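Local coordinates for fructose-bisphosphate aldolase (Slackia heliotrinireducens, PDB 4MOZ), which belongs to the DeoC/LacD family of aldolases and is built on a closed eight-stranded TIM barrel, at residues 85-88 / 89-93; 123-126 / 127-131. All coordinates share one frame; numbering follows the deposited sequence.

Contact 1: residues 85-88 / 89-93; sequences GLIA and RYAAD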
loop_
_atom_site.group_PDB
_atom_site.type_symbol
_atom_site.label_atom_id
_atom_site.label_comp_id
_atom_site.label_asym_id
_atom_site.label_seq_id
_atom_site.Cartn_x
_atom_site.Cartn_y
_atom_site.Cartn_z
ATOM N N GLY C 85 19.234 11.275 9.222
ATOM C CA GLY C 85 20.316 10.486 9.807
ATOM C C GLY C 85 21.630 11.235 9.905
ATOM O O GLY C 85 22.284 11.223 10.953
ATOM N N LEU C 86 22.005 11.893 8.809
ATOM C CA LEU C 86 23.224 12.685 8.738
ATOM C C LEU C 86 23.230 13.764 9.818
ATOM O O LEU C 86 24.199 13.892 10.577
ATOM C CB LEU C 86 23.361 13.316 7.350
ATOM C CG LEU C 86 24.508 14.302 7.118
ATOM C CD1 LEU C 86 25.854 13.591 7.103
ATOM C CD2 LEU C 86 24.283 15.060 5.820
ATOM N N ILE C 87 22.137 14.522 9.880
ATOM C CA ILE C 87 21.950 15.539 10.908
ATOM C C ILE C 87 22.020 14.934 12.322
ATOM O O ILE C 87 22.680 15.491 13.199
ATOM C CB ILE C 87 20.641 16.336 10.684
ATOM C CG1 ILE C 87 20.701 17.100 9.352
ATOM C CG2 ILE C 87 20.402 17.314 11.826
ATOM C CD1 ILE C 87 19.381 17.712 8.908
ATOM N N ALA C 88 21.378 13.783 12.524
ATOM C CA ALA C 88 21.347 13.123 13.835
ATOM C C ALA C 88 22.735 12.764 14.380
ATOM O O ALA C 88 22.955 12.801 15.595
ATOM C CB ALA C 88 20.467 11.881 13.782
ATOM N N ARG C 89 23.661 12.428 13.486
ATOM C CA ARG C 89 24.981 11.949 13.899
ATOM C C ARG C 89 25.924 13.071 14.318
ATOM O O ARG C 89 26.911 12.821 15.005
ATOM C CB ARG C 89 25.642 11.101 12.804
ATOM C CG ARG C 89 24.782 9.981 12.233
ATOM C CD ARG C 89 24.497 8.864 13.224
ATOM N NE ARG C 89 25.701 8.147 13.641
ATOM C CZ ARG C 89 25.688 7.056 14.403
ATOM N NH1 ARG C 89 24.536 6.546 14.814
ATOM N NH2 ARG C 89 26.827 6.470 14.747
ATOM N N TYR C 90 25.614 14.302 13.912
ATOM C CA TYR C 90 26.502 15.440 14.161
ATOM C C TYR C 90 25.874 16.618 14.908
ATOM O O TYR C 90 26.597 17.414 15.510
ATOM C CB TYR C 90 27.099 15.936 12.845
ATOM C CG TYR C 90 28.013 14.939 12.168
ATOM C CD1 TYR C 90 29.375 14.910 12.461
ATOM C CD2 TYR C 90 27.516 14.026 11.231
ATOM C CE1 TYR C 90 30.224 14.006 11.842
ATOM C CE2 TYR C 90 28.354 13.114 10.609
ATOM C CZ TYR C 90 29.708 13.109 10.920
ATOM O OH TYR C 90 30.556 12.211 10.315
ATOM N N ALA C 91 24.546 16.726 14.869
ATOM C CA ALA C 91 23.833 17.905 15.382
ATOM C C ALA C 91 24.147 18.274 16.825
ATOM O O ALA C 91 24.142 19.455 17.165
ATOM C CB ALA C 91 22.327 17.754 15.199
ATOM N N ALA C 92 24.410 17.277 17.670
ATOM C CA ALA C 92 24.722 17.543 19.079
ATOM C C ALA C 92 26.002 18.371 19.230
ATOM O O ALA C 92 26.108 19.190 20.144
ATOM C CB ALA C 92 24.814 16.247 19.878
ATOM N N ASP C 93 26.953 18.169 18.318
ATOM C CA ASP C 93 28.202 18.925 18.313
ATOM C C ASP C 93 28.125 20.211 17.494
ATOM O O ASP C 93 29.070 20.997 17.480
ATOM C CB ASP C 93 29.351 18.056 17.797
ATOM C CG ASP C 93 29.684 16.925 18.734
ATOM O OD1 ASP C 93 29.664 17.139 19.963
ATOM O OD2 ASP C 93 29.968 15.818 18.247
HETATM O O HOH W 1 24.825 14.392 17.047
#

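Contact 2: residues 123-126 / 127-131; sequences HDIE and AVLAM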
loop_
_atom_site.group_PDB
_atom_site.type_symbol
_atom_site.label_atom_id
_atom_site.label_comp_id
_atom_site.label_asym_id
_atom_site.label_seq_id
_atom_site.Cartn_x
_atom_site.Cartn_y
_atom_site.Cartn_z
ATOM N N HIS C 123 11.145 8.427 5.979
ATOM C CA HIS C 123 10.587 8.163 7.310
ATOM C C HIS C 123 9.440 9.102 7.521
ATOM O O HIS C 123 9.276 10.051 6.762
ATOM C CB HIS C 123 11.647 8.401 8.387
ATOM C CG HIS C 123 12.427 9.676 8.178
ATOM N ND1 HIS C 123 11.934 10.888 8.504
ATOM C CD2 HIS C 123 13.680 9.899 7.609
ATOM C CE1 HIS C 123 12.831 11.836 8.177
ATOM N NE2 HIS C 123 13.898 11.230 7.628
ATOM N N ASP C 124 8.641 8.874 8.556
ATOM C CA ASP C 124 7.528 9.780 8.839
ATOM C C ASP C 124 7.997 11.118 9.433
ATOM O O ASP C 124 9.157 11.261 9.849
ATOM C CB ASP C 124 6.462 9.108 9.722
ATOM C CG ASP C 124 7.006 8.637 11.068
ATOM O OD1 ASP C 124 8.006 9.197 11.575
ATOM O OD2 ASP C 124 6.413 7.696 11.635
ATOM N N ILE C 125 7.088 12.089 9.463
ATOM C CA ILE C 125 7.382 13.398 10.032
ATOM C C ILE C 125 7.657 13.301 11.534
ATOM O O ILE C 125 8.484 14.039 12.063
ATOM C CB ILE C 125 6.270 14.432 9.724
ATOM C CG1 ILE C 125 6.723 15.847 10.115
ATOM C CG2 ILE C 125 4.946 14.050 10.387
ATOM C CD1 ILE C 125 5.866 16.954 9.532
ATOM N N GLU C 126 6.977 12.372 12.201
ATOM C CA GLU C 126 7.128 12.166 13.642
ATOM C C GLU C 126 8.578 11.927 14.057
ATOM O O GLU C 126 8.993 12.370 15.125
ATOM C CB GLU C 126 6.235 11.015 14.124
ATOM C CG GLU C 126 4.755 11.371 14.257
ATOM C CD GLU C 126 3.980 11.322 12.943
ATOM O OE1 GLU C 126 4.569 11.024 11.879
ATOM O OE2 GLU C 126 2.759 11.577 12.975
ATOM N N ALA C 127 9.344 11.242 13.210
ATOM C CA ALA C 127 10.774 11.022 13.451
ATOM C C ALA C 127 11.531 12.348 13.577
ATOM O O ALA C 127 12.417 12.490 14.426
ATOM C CB ALA C 127 11.379 10.168 12.345
ATOM N N VAL C 128 11.171 13.314 12.734
ATOM C CA VAL C 128 11.799 14.634 12.739
ATOM C C VAL C 128 11.349 15.443 13.960
ATOM O O VAL C 128 12.154 16.146 14.581
ATOM C CB VAL C 128 11.499 15.403 11.434
ATOM C CG1 VAL C 128 12.150 16.779 11.452
ATOM C CG2 VAL C 128 11.974 14.610 10.222
ATOM N N LEU C 129 10.066 15.324 14.300
ATOM C CA LEU C 129 9.487 15.990 15.468
ATOM C C LEU C 129 10.136 15.535 16.769
ATOM O O LEU C 129 10.363 16.347 17.669
ATOM C CB LEU C 129 7.979 15.733 15.529
ATOM C CG LEU C 129 6.997 16.709 14.869
ATOM C CD1 LEU C 129 7.518 17.301 13.564
ATOM C CD2 LEU C 129 5.642 16.042 14.664
ATOM N N ALA C 130 10.431 14.238 16.858
ATOM C CA ALA C 130 11.085 13.655 18.029
ATOM C C ALA C 130 12.487 14.226 18.193
ATOM O O ALA C 130 12.931 14.515 19.304
ATOM C CB ALA C 130 11.137 12.137 17.911
HETATM N N MSE C 131 13.171 14.395 17.069
HETATM C CA MSE C 131 14.512 14.939 17.065
HETATM C C MSE C 131 14.507 16.422 17.461
HETATM O O MSE C 131 15.364 16.862 18.231
HETATM C CB MSE C 131 15.134 14.731 15.693
HETATM C CG MSE C 131 16.629 14.751 15.689
HETATM SE SE MSE C 131 17.320 14.035 14.023
HETATM C CE MSE C 131 18.574 15.439 13.648
#

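Contact 1: residues 85-88 / 89-93
Ile87 and Ala91 meet one turn apart where helix 84-90 gives way to the residues after it, with Ile87 CG2 3.9 Å from Ala91 CB. The branch that touches is the methyl anti to the backbone N (chi1 of CG1 -63°), and a small alanine fits where the turn draws close to the isoleucine. This is the tight side. Ile87 O takes two donors: Ala91 N at 2.8 Å, nearly along the C=O axis, and Tyr90 N at 3.2 Å, from well above the carbonyl plane. Arg89 N binds Gly85 O at 3.1 Å, and the arginine's CG also rests on that oxygen. Tyr90 presents the edge of its ring to the backbone: Leu86 O lies at that edge, in the ring plane, 3.4 Å from Tyr90 CD2, while Leu86 CD1 approaches Tyr90 CE2 more loosely, at 4.3 Å. On the looser side a water donates to Ala88 O and accepts from Ala92 N, bridging the two; Ala92 is exposed, and Asp93 is exposed yet pairs with Arg235 of the second subunit. Arg89, bent at chi2 and chi3, carries its guanidinium to a salt bridge with Asp207 of that subunit. Within the chain, the Ile87 side chain packs on Tyr99 and Val101 of strand 99-102, while the Tyr90 ring stacks on Phe69 of helix 66-74.

Contact 2: residues 123-126 / 127-131
His123 and Asp124 both hold CG between the backbone N and the carbonyl carbon (chi1 45° and 59°), which turns their side chains to the first turn of helix 125-132. Asp124 OD1 thereby receives Ala127 N at 2.9 Å, met almost head-on by the N-H; a short carboxylate suits this place because it can reach forward to the amide of Ala127, which has no carbonyl of an earlier helical turn to bind. A weak bond from the same amide to Asp124 O adds little. The imidazole is fixed by ND1, which donates to Asp124 O at 3.1 Å in an almost straight bond, with the oxygen lying in the ring plane. Held so, the ring turns its edge to Val128, whose CG2 is 3.6 Å from His123 CE1, the two side chains crossing at about a right angle. On the flank of the same turn, Ile125 CG1, anti to the backbone N, touches Leu129 CD1 at 3.8 Å, and Leu129 N binds Ile125 O at 3.0 Å. Branched apolar residues suit positions 125 and 128, buried against Leu141 of strand 138-145; Leu129 sits on the more open flank. The small Ala127 packs on Ala164 of the second subunit, and Gln161 of that subunit accepts from Asp124 N. The arrangement is an aspartate N-cap opening the helix of a beta-alpha-beta unit, between strands 99-102 and 138-145 of a TIM barrel.

Overall arrangement
The two contacts come in series along the chain, 85-93 before 123-131, with centres about 14 Å apart on the same side of the chain's centre. Contact 1 lies toward the end of helix 84-90, which links strands 79-82 and 99-102; contact 2 opens helix 125-132, which links strands 99-102 and 138-145. They thus belong to successive beta-alpha-beta units that share strand 99-102. The selenomethionine at Met131 joins them directly: this residue of contact 2 lies against Ile87 and Ala88 of contact 1, so the two helices pack on each other. Both also touch the second subunit, placing this pair of barrel helices at an interface of the five-chain assembly.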